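Local structure of acetamidase (Bacillus halodurans, 2II1) at residues 212-217 with 247-252. The protein binds calcium ions and probably hydrolyses carbon-nitrogen bonds, other than peptide bonds, in linear amides. Numbering follows the deposited sequence.
Sequences ERMFPL and ATFLAN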
ATOM      1  N   GLU A 212     -23.365   7.072  18.041  1.00 22.48           N
ATOM      2  CA  GLU A 212     -22.810   5.757  18.250  1.00 24.69           C
ATOM      3  C   GLU A 212     -21.558   5.596  17.423  1.00 24.56           C
ATOM      4  O   GLU A 212     -21.559   5.813  16.205  1.00 22.38           O
ATOM      5  CB  GLU A 212     -23.794   4.639  17.911  1.00 25.87           C
ATOM      6  CG  GLU A 212     -23.535   3.372  18.759  1.00 33.26           C
ATOM      7  CD  GLU A 212     -23.726   2.078  17.989  1.00 39.91           C
ATOM      8  OE1 GLU A 212     -24.784   1.929  17.335  1.00 48.70           O
ATOM      9  OE2 GLU A 212     -22.815   1.212  18.043  1.00 38.69           O
ATOM     10  N   ARG A 213     -20.496   5.197  18.111  1.00 24.86           N
ATOM     11  CA  ARG A 213     -19.232   4.924  17.488  1.00 25.82           C
ATOM     12  C   ARG A 213     -19.198   3.507  16.941  1.00 26.87           C
ATOM     13  O   ARG A 213     -18.823   2.572  17.632  1.00 28.42           O
ATOM     14  CB  ARG A 213     -18.135   5.136  18.497  1.00 24.61           C
ATOM     15  CG  ARG A 213     -16.844   5.377  17.856  1.00 24.03           C
ATOM     16  CD  ARG A 213     -15.800   5.607  18.881  1.00 18.86           C
ATOM     17  NE  ARG A 213     -15.912   6.919  19.489  1.00 14.09           N
ATOM     18  CZ  ARG A 213     -15.078   7.378  20.412  1.00 16.43           C
ATOM     19  NH1 ARG A 213     -14.064   6.635  20.800  1.00 14.61           N
ATOM     20  NH2 ARG A 213     -15.245   8.578  20.941  1.00 15.25           N
HETATM   21  N   MSE A 214     -19.547   3.372  15.673  1.00 29.04           N
HETATM   22  CA  MSE A 214     -19.783   2.071  15.036  1.00 33.34           C
HETATM   23  C   MSE A 214     -18.542   1.279  14.605  1.00 26.95           C
HETATM   24  O   MSE A 214     -18.589   0.053  14.483  1.00 27.62           O
HETATM   25  CB  MSE A 214     -20.656   2.304  13.806  1.00 33.75           C
HETATM   26  CG  MSE A 214     -21.479   1.113  13.385  1.00 39.34           C
HETATM   27 SE   MSE A 214     -21.921   1.279  11.505  0.75 53.87          SE
HETATM   28  CE  MSE A 214     -22.098   3.311  11.395  1.00 28.27           C
ATOM     29  N   PHE A 215     -17.440   1.974  14.341  1.00 23.91           N
ATOM     30  CA  PHE A 215     -16.183   1.314  13.959  1.00 22.37           C
ATOM     31  C   PHE A 215     -14.959   1.948  14.637  1.00 19.15           C
ATOM     32  O   PHE A 215     -15.059   3.047  15.218  1.00 18.39           O
ATOM     33  CB  PHE A 215     -15.997   1.286  12.422  1.00 22.24           C
ATOM     34  CG  PHE A 215     -16.721   2.381  11.688  1.00 20.18           C
ATOM     35  CD1 PHE A 215     -16.275   3.688  11.741  1.00 21.24           C
ATOM     36  CD2 PHE A 215     -17.830   2.091  10.926  1.00 18.41           C
ATOM     37  CE1 PHE A 215     -16.942   4.693  11.050  1.00 21.43           C
ATOM     38  CE2 PHE A 215     -18.498   3.072  10.246  1.00 18.66           C
ATOM     39  CZ  PHE A 215     -18.054   4.387  10.311  1.00 23.30           C
ATOM     40  N   PRO A 216     -13.803   1.268  14.563  1.00 17.10           N
ATOM     41  CA  PRO A 216     -12.573   1.840  15.108  1.00 15.74           C
ATOM     42  C   PRO A 216     -12.138   3.022  14.259  1.00 13.96           C
ATOM     43  O   PRO A 216     -12.340   3.021  13.049  1.00 14.70           O
ATOM     44  CB  PRO A 216     -11.567   0.692  15.011  1.00 15.25           C
ATOM     45  CG  PRO A 216     -12.379  -0.525  14.740  1.00 18.75           C
ATOM     46  CD  PRO A 216     -13.547  -0.055  13.971  1.00 18.36           C
ATOM     47  N   LEU A 217     -11.573   4.028  14.909  1.00 10.45           N
ATOM     48  CA  LEU A 217     -11.308   5.309  14.284  1.00 11.06           C
ATOM     49  C   LEU A 217      -9.777   5.558  14.349  1.00 10.95           C
ATOM     50  O   LEU A 217      -9.131   5.022  15.208  1.00  9.32           O
ATOM     51  CB  LEU A 217     -12.069   6.390  15.062  1.00  8.68           C
ATOM     52  CG  LEU A 217     -13.583   6.287  15.129  1.00  6.89           C
ATOM     53  CD1 LEU A 217     -14.222   7.397  15.988  1.00  9.43           C
ATOM     54  CD2 LEU A 217     -14.080   6.388  13.731  1.00  7.80           C
ATOM     55  N   ALA A 247     -11.161  -6.132  10.525  1.00 11.08           N
ATOM     56  CA  ALA A 247     -11.618  -7.510  10.788  1.00 10.98           C
ATOM     57  C   ALA A 247     -12.548  -7.616  12.031  1.00 11.75           C
ATOM     58  O   ALA A 247     -13.528  -8.362  12.036  1.00 11.26           O
ATOM     59  CB  ALA A 247     -10.382  -8.446  10.917  1.00 11.34           C
ATOM     60  N   THR A 248     -12.209  -6.894  13.097  1.00 12.91           N
ATOM     61  CA  THR A 248     -13.011  -6.936  14.318  1.00 14.78           C
ATOM     62  C   THR A 248     -14.303  -6.150  14.107  1.00 12.75           C
ATOM     63  O   THR A 248     -15.332  -6.539  14.627  1.00 10.49           O
ATOM     64  CB  THR A 248     -12.254  -6.434  15.580  1.00 16.92           C
ATOM     65  OG1 THR A 248     -11.863  -5.068  15.413  1.00 19.36           O
ATOM     66  CG2 THR A 248     -11.016  -7.284  15.878  1.00 12.46           C
ATOM     67  N   PHE A 249     -14.252  -5.064  13.345  1.00 12.61           N
ATOM     68  CA  PHE A 249     -15.484  -4.348  12.912  1.00 13.28           C
ATOM     69  C   PHE A 249     -16.503  -5.256  12.168  1.00 13.41           C
ATOM     70  O   PHE A 249     -17.673  -5.367  12.551  1.00 11.05           O
ATOM     71  CB  PHE A 249     -15.121  -3.134  12.034  1.00 12.06           C
ATOM     72  CG  PHE A 249     -16.306  -2.507  11.347  1.00 10.28           C
ATOM     73  CD1 PHE A 249     -17.458  -2.201  12.058  1.00 12.72           C
ATOM     74  CD2 PHE A 249     -16.258  -2.212  10.006  1.00 11.07           C
ATOM     75  CE1 PHE A 249     -18.571  -1.616  11.399  1.00 12.60           C
ATOM     76  CE2 PHE A 249     -17.352  -1.632   9.350  1.00 14.43           C
ATOM     77  CZ  PHE A 249     -18.510  -1.335  10.063  1.00 16.87           C
ATOM     78  N   LEU A 250     -16.038  -5.873  11.088  1.00 12.23           N
ATOM     79  CA  LEU A 250     -16.824  -6.821  10.295  1.00 10.95           C
ATOM     80  C   LEU A 250     -17.369  -7.991  11.143  1.00 11.44           C
ATOM     81  O   LEU A 250     -18.528  -8.381  11.013  1.00 15.19           O
ATOM     82  CB  LEU A 250     -15.954  -7.366   9.139  1.00  9.45           C
ATOM     83  CG  LEU A 250     -15.943  -6.657   7.785  1.00 14.74           C
ATOM     84  CD1 LEU A 250     -15.065  -7.417   6.772  1.00 14.58           C
ATOM     85  CD2 LEU A 250     -17.345  -6.506   7.243  1.00 14.32           C
ATOM     86  N   ALA A 251     -16.531  -8.539  12.012  1.00 11.88           N
ATOM     87  CA  ALA A 251     -16.925  -9.645  12.858  1.00 12.47           C
ATOM     88  C   ALA A 251     -17.993  -9.179  13.834  1.00 12.59           C
ATOM     89  O   ALA A 251     -19.068  -9.766  13.885  1.00 13.03           O
ATOM     90  CB  ALA A 251     -15.734 -10.194  13.582  1.00 12.04           C
ATOM     91  N   ASN A 252     -17.715  -8.091  14.555  1.00 11.81           N
ATOM     92  CA  ASN A 252     -18.627  -7.556  15.564  1.00 13.18           C
ATOM     93  C   ASN A 252     -19.970  -7.087  15.028  1.00 13.42           C
ATOM     94  O   ASN A 252     -20.990  -7.241  15.692  1.00 12.90           O
ATOM     95  CB  ASN A 252     -17.982  -6.380  16.312  1.00 14.26           C
ATOM     96  CG  ASN A 252     -16.902  -6.820  17.278  1.00 17.23           C
ATOM     97  OD1 ASN A 252     -16.753  -8.007  17.564  1.00 21.35           O
ATOM     98  ND2 ASN A 252     -16.141  -5.861  17.786  1.00 20.22           N
TER
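Phe-215 turns the edge of its ring onto one face of the Phe-249 ring. Centroids 5.3 Å apart and planes at 84° identify a T-shaped pair, in which CD2 of Phe-215 comes within 3.6 Å of CZ of Phe-249. The same face also receives CB of Phe-215, a CH-pi contact 3.9 Å from the ring centroid and only 14° off its normal, so CB and the CD2 edge of one side chain both approach this face. Around this pair, Met-214 O lies obliquely 3.5 Å from CD1 of Phe-249, while CD of Pro-216 packs 4.0 Å from Phe-249 CB. The contact joins the loop between strands 201-210 and 219-221, which belong to one mixed beta-sheet with strands 74-84 and 166-170 between them, to helix 235-253 through apolar packing. CG of Phe-249 is anti to the backbone N (chi1 169°), which directs the ring away from the helix backbone and toward Phe-215. An alanine here is likely to leave the edge and CB of Phe-215 without their aromatic face and open a gap between loop and helix. Farther out, Tyr-168 and Phe-226 meet the Phe-215 ring, Val-297 touches Phe-249, and a salt bridge from Glu-212 to Arg-253 links the loop to the same helix.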